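Local coordinates for protein probable aromatic acid decarboxylase (PDB 1SBZ) that probably makes the prenylated FMN cofactor for a partner phenolic acid decarboxylase, joining a dimethylallyl group to reduced FMN as a dodecameric flavin prenyltransferase, at residues D[20-25]-D[168-173]; D[109-114]-D[138-143]. One frame throughout, in Å; residues are numbered along the deposited sequence.

Contact 1 (D[20-25]-D[168-173])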
ATOM      1  N   LEU D  20      38.908  -9.392  -5.141  1.00 26.19           N
ATOM      2  CA  LEU D  20      39.867  -9.591  -4.056  1.00 27.02           C
ATOM      3  C   LEU D  20      41.304  -9.378  -4.513  1.00 28.31           C
ATOM      4  O   LEU D  20      42.115  -8.827  -3.766  1.00 28.65           O
ATOM      5  CB  LEU D  20      39.720 -10.985  -3.434  1.00 26.37           C
ATOM      6  CG  LEU D  20      38.590 -11.229  -2.435  1.00 24.64           C
ATOM      7  CD1 LEU D  20      38.486 -12.716  -2.150  1.00 21.92           C
ATOM      8  CD2 LEU D  20      38.807 -10.451  -1.146  1.00 21.71           C
ATOM      9  N   GLN D  21      41.617  -9.820  -5.732  1.00 29.78           N
ATOM     10  CA  GLN D  21      42.928  -9.576  -6.335  1.00 31.32           C
ATOM     11  C   GLN D  21      43.202  -8.079  -6.502  1.00 32.11           C
ATOM     12  O   GLN D  21      44.268  -7.596  -6.119  1.00 32.39           O
ATOM     13  CB  GLN D  21      43.036 -10.276  -7.691  1.00 31.18           C
ATOM     14  CG  GLN D  21      43.333 -11.769  -7.610  1.00 32.12           C
ATOM     15  CD  GLN D  21      43.073 -12.497  -8.917  1.00 32.13           C
ATOM     16  OE1 GLN D  21      42.420 -11.964  -9.818  1.00 33.42           O
ATOM     17  NE2 GLN D  21      43.578 -13.719  -9.021  1.00 33.58           N
ATOM     18  N   ALA D  22      42.240  -7.357  -7.075  1.00 33.15           N
ATOM     19  CA  ALA D  22      42.354  -5.910  -7.283  1.00 34.27           C
ATOM     20  C   ALA D  22      42.494  -5.141  -5.966  1.00 35.15           C
ATOM     21  O   ALA D  22      43.214  -4.144  -5.898  1.00 34.93           O
ATOM     22  CB  ALA D  22      41.161  -5.388  -8.079  1.00 34.29           C
ATOM     23  N   LEU D  23      41.801  -5.613  -4.931  1.00 36.23           N
ATOM     24  CA  LEU D  23      41.889  -5.026  -3.596  1.00 37.41           C
ATOM     25  C   LEU D  23      43.267  -5.237  -2.965  1.00 38.51           C
ATOM     26  O   LEU D  23      43.786  -4.346  -2.282  1.00 38.31           O
ATOM     27  CB  LEU D  23      40.785  -5.581  -2.688  1.00 37.30           C
ATOM     28  CG  LEU D  23      39.489  -4.791  -2.442  1.00 37.24           C
ATOM     29  CD1 LEU D  23      39.017  -3.984  -3.638  1.00 36.99           C
ATOM     30  CD2 LEU D  23      38.384  -5.723  -1.974  1.00 36.93           C
ATOM     31  N   ARG D  24      43.855  -6.411  -3.214  1.00 39.96           N
ATOM     32  CA  ARG D  24      45.195  -6.758  -2.720  1.00 41.57           C
ATOM     33  C   ARG D  24      46.270  -5.790  -3.235  1.00 42.23           C
ATOM     34  O   ARG D  24      47.281  -5.565  -2.573  1.00 42.36           O
ATOM     35  CB  ARG D  24      45.547  -8.202  -3.099  1.00 41.61           C
ATOM     36  CG  ARG D  24      46.624  -8.872  -2.236  1.00 43.47           C
ATOM     37  CD  ARG D  24      46.377  -8.766  -0.730  1.00 46.96           C
ATOM     38  NE  ARG D  24      46.907  -9.907   0.024  1.00 49.46           N
ATOM     39  CZ  ARG D  24      46.913  -9.993   1.356  1.00 50.71           C
ATOM     40  NH1 ARG D  24      46.424  -9.004   2.099  1.00 51.04           N
ATOM     41  NH2 ARG D  24      47.413 -11.070   1.950  1.00 50.70           N
ATOM     42  N   GLU D  25      46.026  -5.212  -4.406  1.00 43.28           N
ATOM     43  CA  GLU D  25      46.953  -4.273  -5.027  1.00 44.53           C
ATOM     44  C   GLU D  25      46.762  -2.833  -4.530  1.00 45.15           C
ATOM     45  O   GLU D  25      47.325  -1.893  -5.094  1.00 45.25           O
ATOM     46  CB  GLU D  25      46.821  -4.336  -6.556  1.00 44.80           C
ATOM     47  CG  GLU D  25      47.096  -5.707  -7.169  1.00 45.85           C
ATOM     48  CD  GLU D  25      48.518  -6.197  -6.937  1.00 47.92           C
ATOM     49  OE1 GLU D  25      49.465  -5.389  -7.060  1.00 48.81           O
ATOM     50  OE2 GLU D  25      48.693  -7.396  -6.629  1.00 49.28           O
ATOM     51  N   ARG D 168      33.428  -1.506 -12.037  1.00 25.81           N
ATOM     52  CA  ARG D 168      32.165  -0.802 -11.826  1.00 26.82           C
ATOM     53  C   ARG D 168      31.600  -1.035 -10.425  1.00 27.12           C
ATOM     54  O   ARG D 168      30.882  -0.183  -9.895  1.00 27.31           O
ATOM     55  CB  ARG D 168      31.147  -1.188 -12.905  1.00 26.65           C
ATOM     56  CG  ARG D 168      31.607  -0.905 -14.351  1.00 28.14           C
ATOM     57  CD  ARG D 168      31.072   0.396 -14.991  1.00 29.75           C
ATOM     58  NE  ARG D 168      30.985   1.472 -14.011  1.00 30.81           N
ATOM     59  CZ  ARG D 168      29.877   2.127 -13.683  1.00 29.34           C
ATOM     60  NH1 ARG D 168      28.721   1.878 -14.282  1.00 28.13           N
ATOM     61  NH2 ARG D 168      29.946   3.065 -12.754  1.00 29.74           N
ATOM     62  N   VAL D 169      31.924  -2.189  -9.836  1.00 27.83           N
ATOM     63  CA  VAL D 169      31.633  -2.451  -8.425  1.00 28.30           C
ATOM     64  C   VAL D 169      32.493  -1.535  -7.537  1.00 28.88           C
ATOM     65  O   VAL D 169      31.967  -0.870  -6.642  1.00 29.16           O
ATOM     66  CB  VAL D 169      31.825  -3.952  -8.048  1.00 28.26           C
ATOM     67  CG1 VAL D 169      31.623  -4.174  -6.550  1.00 28.11           C
ATOM     68  CG2 VAL D 169      30.861  -4.835  -8.832  1.00 27.89           C
ATOM     69  N   LEU D 170      33.799  -1.490  -7.811  1.00 29.19           N
ATOM     70  CA  LEU D 170      34.748  -0.630  -7.084  1.00 29.43           C
ATOM     71  C   LEU D 170      34.403   0.860  -7.122  1.00 29.42           C
ATOM     72  O   LEU D 170      34.621   1.565  -6.134  1.00 29.33           O
ATOM     73  CB  LEU D 170      36.168  -0.836  -7.612  1.00 29.51           C
ATOM     74  CG  LEU D 170      37.115  -1.819  -6.914  1.00 30.57           C
ATOM     75  CD1 LEU D 170      36.391  -2.869  -6.080  1.00 31.16           C
ATOM     76  CD2 LEU D 170      38.031  -2.468  -7.946  1.00 30.86           C
ATOM     77  N   ASP D 171      33.872   1.328  -8.255  1.00 29.51           N
ATOM     78  CA  ASP D 171      33.363   2.699  -8.384  1.00 29.93           C
ATOM     79  C   ASP D 171      32.460   3.098  -7.214  1.00 30.17           C
ATOM     80  O   ASP D 171      32.429   4.264  -6.819  1.00 29.89           O
ATOM     81  CB  ASP D 171      32.588   2.874  -9.694  1.00 30.25           C
ATOM     82  CG  ASP D 171      33.492   3.117 -10.892  1.00 30.72           C
ATOM     83  OD1 ASP D 171      34.710   3.337 -10.696  1.00 31.38           O
ATOM     84  OD2 ASP D 171      33.065   3.117 -12.068  1.00 30.98           O
ATOM     85  N   GLN D 172      31.741   2.119  -6.666  1.00 30.57           N
ATOM     86  CA  GLN D 172      30.839   2.336  -5.532  1.00 31.45           C
ATOM     87  C   GLN D 172      31.557   2.820  -4.273  1.00 31.92           C
ATOM     88  O   GLN D 172      30.945   3.442  -3.402  1.00 31.98           O
ATOM     89  CB  GLN D 172      30.041   1.064  -5.232  1.00 31.33           C
ATOM     90  CG  GLN D 172      28.994   0.743  -6.275  1.00 31.87           C
ATOM     91  CD  GLN D 172      27.894   1.782  -6.314  1.00 33.45           C
ATOM     92  OE1 GLN D 172      27.421   2.237  -5.264  1.00 33.84           O
ATOM     93  NE2 GLN D 172      27.485   2.169  -7.520  1.00 33.53           N
ATOM     94  N   PHE D 173      32.855   2.541  -4.186  1.00 32.67           N
ATOM     95  CA  PHE D 173      33.664   2.988  -3.053  1.00 33.43           C
ATOM     96  C   PHE D 173      34.729   4.010  -3.457  1.00 34.32           C
ATOM     97  O   PHE D 173      35.728   4.189  -2.753  1.00 34.11           O
ATOM     98  CB  PHE D 173      34.307   1.786  -2.351  1.00 33.13           C
ATOM     99  CG  PHE D 173      33.327   0.928  -1.600  1.00 32.79           C
ATOM    100  CD1 PHE D 173      32.786  -0.210  -2.188  1.00 32.93           C
ATOM    101  CD2 PHE D 173      32.944   1.257  -0.305  1.00 32.65           C
ATOM    102  CE1 PHE D 173      31.874  -1.008  -1.499  1.00 32.00           C
ATOM    103  CE2 PHE D 173      32.032   0.460   0.396  1.00 32.74           C
ATOM    104  CZ  PHE D 173      31.499  -0.675  -0.204  1.00 32.23           C
TER
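L170 reaches across to helix 13-24 and meets two of its side chains, each with a different methyl. CD1 of L170 lies 3.8 Å from CD1 of L23. CD2 of L170 comes within 4.3 Å of CB of A22, a looser approach. The two leucine side chains cross obliquely. L170 leaves its helix pointing at the other segment. L23 sets out alongside the other segment, and its chi1 (-99°) and chi2 (34°) together place CD1 against L170. The backbones stay well apart, with 9.1 Å between CA of L23 and CA of L170. The segments lie on helices 13-24 and 158-170, which pack on one face of the parallel sheet of this Rossmann-like flavoprotein fold. L23 also touches V5 of strand 2-7, and H177 packs on both A22 and L170. No hydrogen bond crosses between the segments. Polar grip is found within 168-173, where R168 holds D171 side-on. NE and NH2 of R168 both donate to OD2 of D171, the NH2 bond being 3.2 Å long. The carboxylate has a second cationic partner in R182, and R168 NH2 also forms a salt bridge with E113 of a neighbouring subunit.

Contact 2 (D[109-114]-D[138-143])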
ATOM      1  N   VAL D 109      24.494  -5.664  10.342  1.00 16.03           N
ATOM      2  CA  VAL D 109      25.300  -4.692  11.091  1.00 15.80           C
ATOM      3  C   VAL D 109      25.717  -3.497  10.223  1.00 15.81           C
ATOM      4  O   VAL D 109      25.556  -2.344  10.620  1.00 16.19           O
ATOM      5  CB  VAL D 109      26.544  -5.377  11.741  1.00 15.93           C
ATOM      6  CG1 VAL D 109      27.605  -4.360  12.149  1.00 15.96           C
ATOM      7  CG2 VAL D 109      26.124  -6.201  12.945  1.00 15.42           C
ATOM      8  N   VAL D 110      26.251  -3.768   9.041  1.00 15.75           N
ATOM      9  CA  VAL D 110      26.553  -2.694   8.095  1.00 16.14           C
ATOM     10  C   VAL D 110      25.342  -1.751   7.912  1.00 16.40           C
ATOM     11  O   VAL D 110      25.477  -0.527   8.005  1.00 16.43           O
ATOM     12  CB  VAL D 110      27.094  -3.259   6.751  1.00 16.19           C
ATOM     13  CG1 VAL D 110      26.893  -2.275   5.606  1.00 15.66           C
ATOM     14  CG2 VAL D 110      28.576  -3.632   6.891  1.00 16.57           C
ATOM     15  N   LEU D 111      24.161  -2.326   7.694  1.00 16.77           N
ATOM     16  CA  LEU D 111      22.951  -1.526   7.503  1.00 16.83           C
ATOM     17  C   LEU D 111      22.546  -0.729   8.754  1.00 17.06           C
ATOM     18  O   LEU D 111      22.186   0.444   8.646  1.00 16.42           O
ATOM     19  CB  LEU D 111      21.788  -2.383   6.978  1.00 16.79           C
ATOM     20  CG  LEU D 111      21.932  -2.946   5.547  1.00 16.81           C
ATOM     21  CD1 LEU D 111      20.792  -3.888   5.197  1.00 15.04           C
ATOM     22  CD2 LEU D 111      22.006  -1.845   4.510  1.00 16.36           C
ATOM     23  N   LYS D 112      22.628  -1.338   9.938  1.00 17.29           N
ATOM     24  CA  LYS D 112      22.249  -0.609  11.156  1.00 17.80           C
ATOM     25  C   LYS D 112      23.226   0.526  11.481  1.00 17.73           C
ATOM     26  O   LYS D 112      22.837   1.514  12.085  1.00 18.54           O
ATOM     27  CB  LYS D 112      22.059  -1.549  12.358  1.00 17.37           C
ATOM     28  CG  LYS D 112      23.333  -1.986  13.054  1.00 17.48           C
ATOM     29  CD  LYS D 112      23.017  -2.835  14.272  1.00 18.23           C
ATOM     30  CE  LYS D 112      24.291  -3.344  14.960  1.00 20.70           C
ATOM     31  NZ  LYS D 112      24.912  -2.292  15.799  1.00 19.69           N
ATOM     32  N   GLU D 113      24.480   0.385  11.062  1.00 18.03           N
ATOM     33  CA  GLU D 113      25.498   1.406  11.328  1.00 18.53           C
ATOM     34  C   GLU D 113      25.510   2.511  10.283  1.00 18.75           C
ATOM     35  O   GLU D 113      26.264   3.475  10.419  1.00 19.44           O
ATOM     36  CB  GLU D 113      26.901   0.788  11.440  1.00 18.72           C
ATOM     37  CG  GLU D 113      27.100  -0.174  12.611  1.00 18.57           C
ATOM     38  CD  GLU D 113      26.858   0.449  13.975  1.00 20.43           C
ATOM     39  OE1 GLU D 113      27.160   1.653  14.170  1.00 20.78           O
ATOM     40  OE2 GLU D 113      26.360  -0.278  14.867  1.00 21.49           O
ATOM     41  N   GLY D 114      24.685   2.375   9.246  1.00 18.59           N
ATOM     42  CA  GLY D 114      24.615   3.368   8.169  1.00 18.10           C
ATOM     43  C   GLY D 114      25.769   3.274   7.185  1.00 18.15           C
ATOM     44  O   GLY D 114      26.066   4.235   6.488  1.00 18.01           O
ATOM     45  N   SER D 138      17.185  -1.895  -2.207  1.00 14.85           N
ATOM     46  CA  SER D 138      17.466  -0.685  -3.001  1.00 15.52           C
ATOM     47  C   SER D 138      16.879   0.569  -2.343  1.00 16.00           C
ATOM     48  O   SER D 138      17.561   1.593  -2.227  1.00 16.50           O
ATOM     49  CB  SER D 138      16.909  -0.837  -4.426  1.00 15.71           C
ATOM     50  OG  SER D 138      17.401   0.173  -5.291  1.00 16.36           O
ATOM     51  N   ARG D 139      15.618   0.493  -1.908  1.00 16.41           N
ATOM     52  CA  ARG D 139      14.960   1.652  -1.279  1.00 17.03           C
ATOM     53  C   ARG D 139      15.707   2.134  -0.020  1.00 17.60           C
ATOM     54  O   ARG D 139      15.590   3.300   0.384  1.00 16.73           O
ATOM     55  CB  ARG D 139      13.498   1.354  -0.949  1.00 16.74           C
ATOM     56  CG  ARG D 139      12.590   1.155  -2.151  1.00 16.71           C
ATOM     57  CD  ARG D 139      11.097   1.253  -1.839  1.00 18.17           C
ATOM     58  NE  ARG D 139      10.341   1.632  -3.040  1.00 23.08           N
ATOM     59  CZ  ARG D 139       9.377   0.906  -3.568  1.00 25.29           C
ATOM     60  NH1 ARG D 139       9.014  -0.234  -2.991  1.00 30.33           N
ATOM     61  NH2 ARG D 139       8.755   1.314  -4.661  1.00 24.54           N
HETATM   62  N   MSE D 140      16.484   1.231   0.572  1.00 18.48           N
HETATM   63  CA  MSE D 140      17.270   1.520   1.764  1.00 20.70           C
HETATM   64  C   MSE D 140      18.672   2.034   1.455  1.00 19.41           C
HETATM   65  O   MSE D 140      19.470   2.249   2.373  1.00 19.54           O
HETATM   66  CB  MSE D 140      17.397   0.263   2.616  1.00 20.45           C
HETATM   67  CG  MSE D 140      16.120  -0.175   3.263  1.00 22.70           C
HETATM   68 SE   MSE D 140      16.428  -1.823   4.237  1.00 27.87          SE
HETATM   69  CE  MSE D 140      17.879  -1.251   5.473  1.00 26.90           C
ATOM     70  N   GLY D 141      18.989   2.202   0.178  1.00 18.64           N
ATOM     71  CA  GLY D 141      20.313   2.674  -0.214  1.00 18.00           C
ATOM     72  C   GLY D 141      21.318   1.588  -0.559  1.00 17.93           C
ATOM     73  O   GLY D 141      22.468   1.905  -0.877  1.00 18.27           O
ATOM     74  N   VAL D 142      20.908   0.316  -0.503  1.00 17.14           N
ATOM     75  CA  VAL D 142      21.796  -0.789  -0.909  1.00 16.78           C
ATOM     76  C   VAL D 142      22.016  -0.768  -2.420  1.00 17.01           C
ATOM     77  O   VAL D 142      21.054  -0.796  -3.191  1.00 17.53           O
ATOM     78  CB  VAL D 142      21.253  -2.170  -0.494  1.00 16.74           C
ATOM     79  CG1 VAL D 142      22.201  -3.303  -0.961  1.00 15.72           C
ATOM     80  CG2 VAL D 142      21.025  -2.217   1.012  1.00 16.73           C
ATOM     81  N   ALA D 143      23.277  -0.715  -2.833  1.00 16.68           N
ATOM     82  CA  ALA D 143      23.627  -0.713  -4.253  1.00 16.96           C
ATOM     83  C   ALA D 143      23.459  -2.098  -4.872  1.00 16.90           C
ATOM     84  O   ALA D 143      23.972  -3.093  -4.360  1.00 16.96           O
ATOM     85  CB  ALA D 143      25.046  -0.210  -4.454  1.00 16.41           C
TER
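Two Schellman motifs flank this contact, one closing helix 102-112 at G114 and the other closing helix 128-139 at G141. Both glycines have positive phi, which lets the chain leave its helix and turn back toward the sheet. L111, in the last turn of helix 102-112, points at the other segment and gives one methyl to each of two partners. CD1 of L111 lies 3.9 Å from CE of M140, a selenomethionine. CD2 of L111 lies 3.7 Å from CG2 of V142. Both partners cross the leucine side chain at about a right angle. The M140 chain is extended as far as SE and then bends (chi3 58°), which carries its terminal methyl to the leucine. With CG1 of V142 anti to the backbone N (chi1 179°), it is CG2 that faces the leucine. L117 of strand 116-121 also touches L111, and L119 touches V142. I129 of a neighbouring subunit packs on both L111 and M140. The side chain of L111 is about 12 Å from a bound FMN, so the contact does not itself line the pocket. No hydrogen bond crosses, so the fit rests on shape and on burial of methyl groups, with no directional bond to fix it.

Overall arrangement
Contact 1 and contact 2 lie about 19 Å apart, centre to centre, in one flavoprotein domain. Along the chain the order is 20-25, 109-114, 138-143, 168-173, so contact 2 falls wholly between the two halves of contact 1. Contact 1 joins two helices; contact 2 joins the end of helix 102-112 to the turn that follows helix 128-139. Contact 1 brings the last modelled helix, 158-170, beside the first, 13-24. Contact 2 lies toward the sheet edge formed within the chain by strand 143-144. The two meet where OE1 of Q172 packs 3.5 Å from CB of A143. Both also touch the same neighbouring subunit, so helix packing within the chain adjoins the dodecamer interfaces.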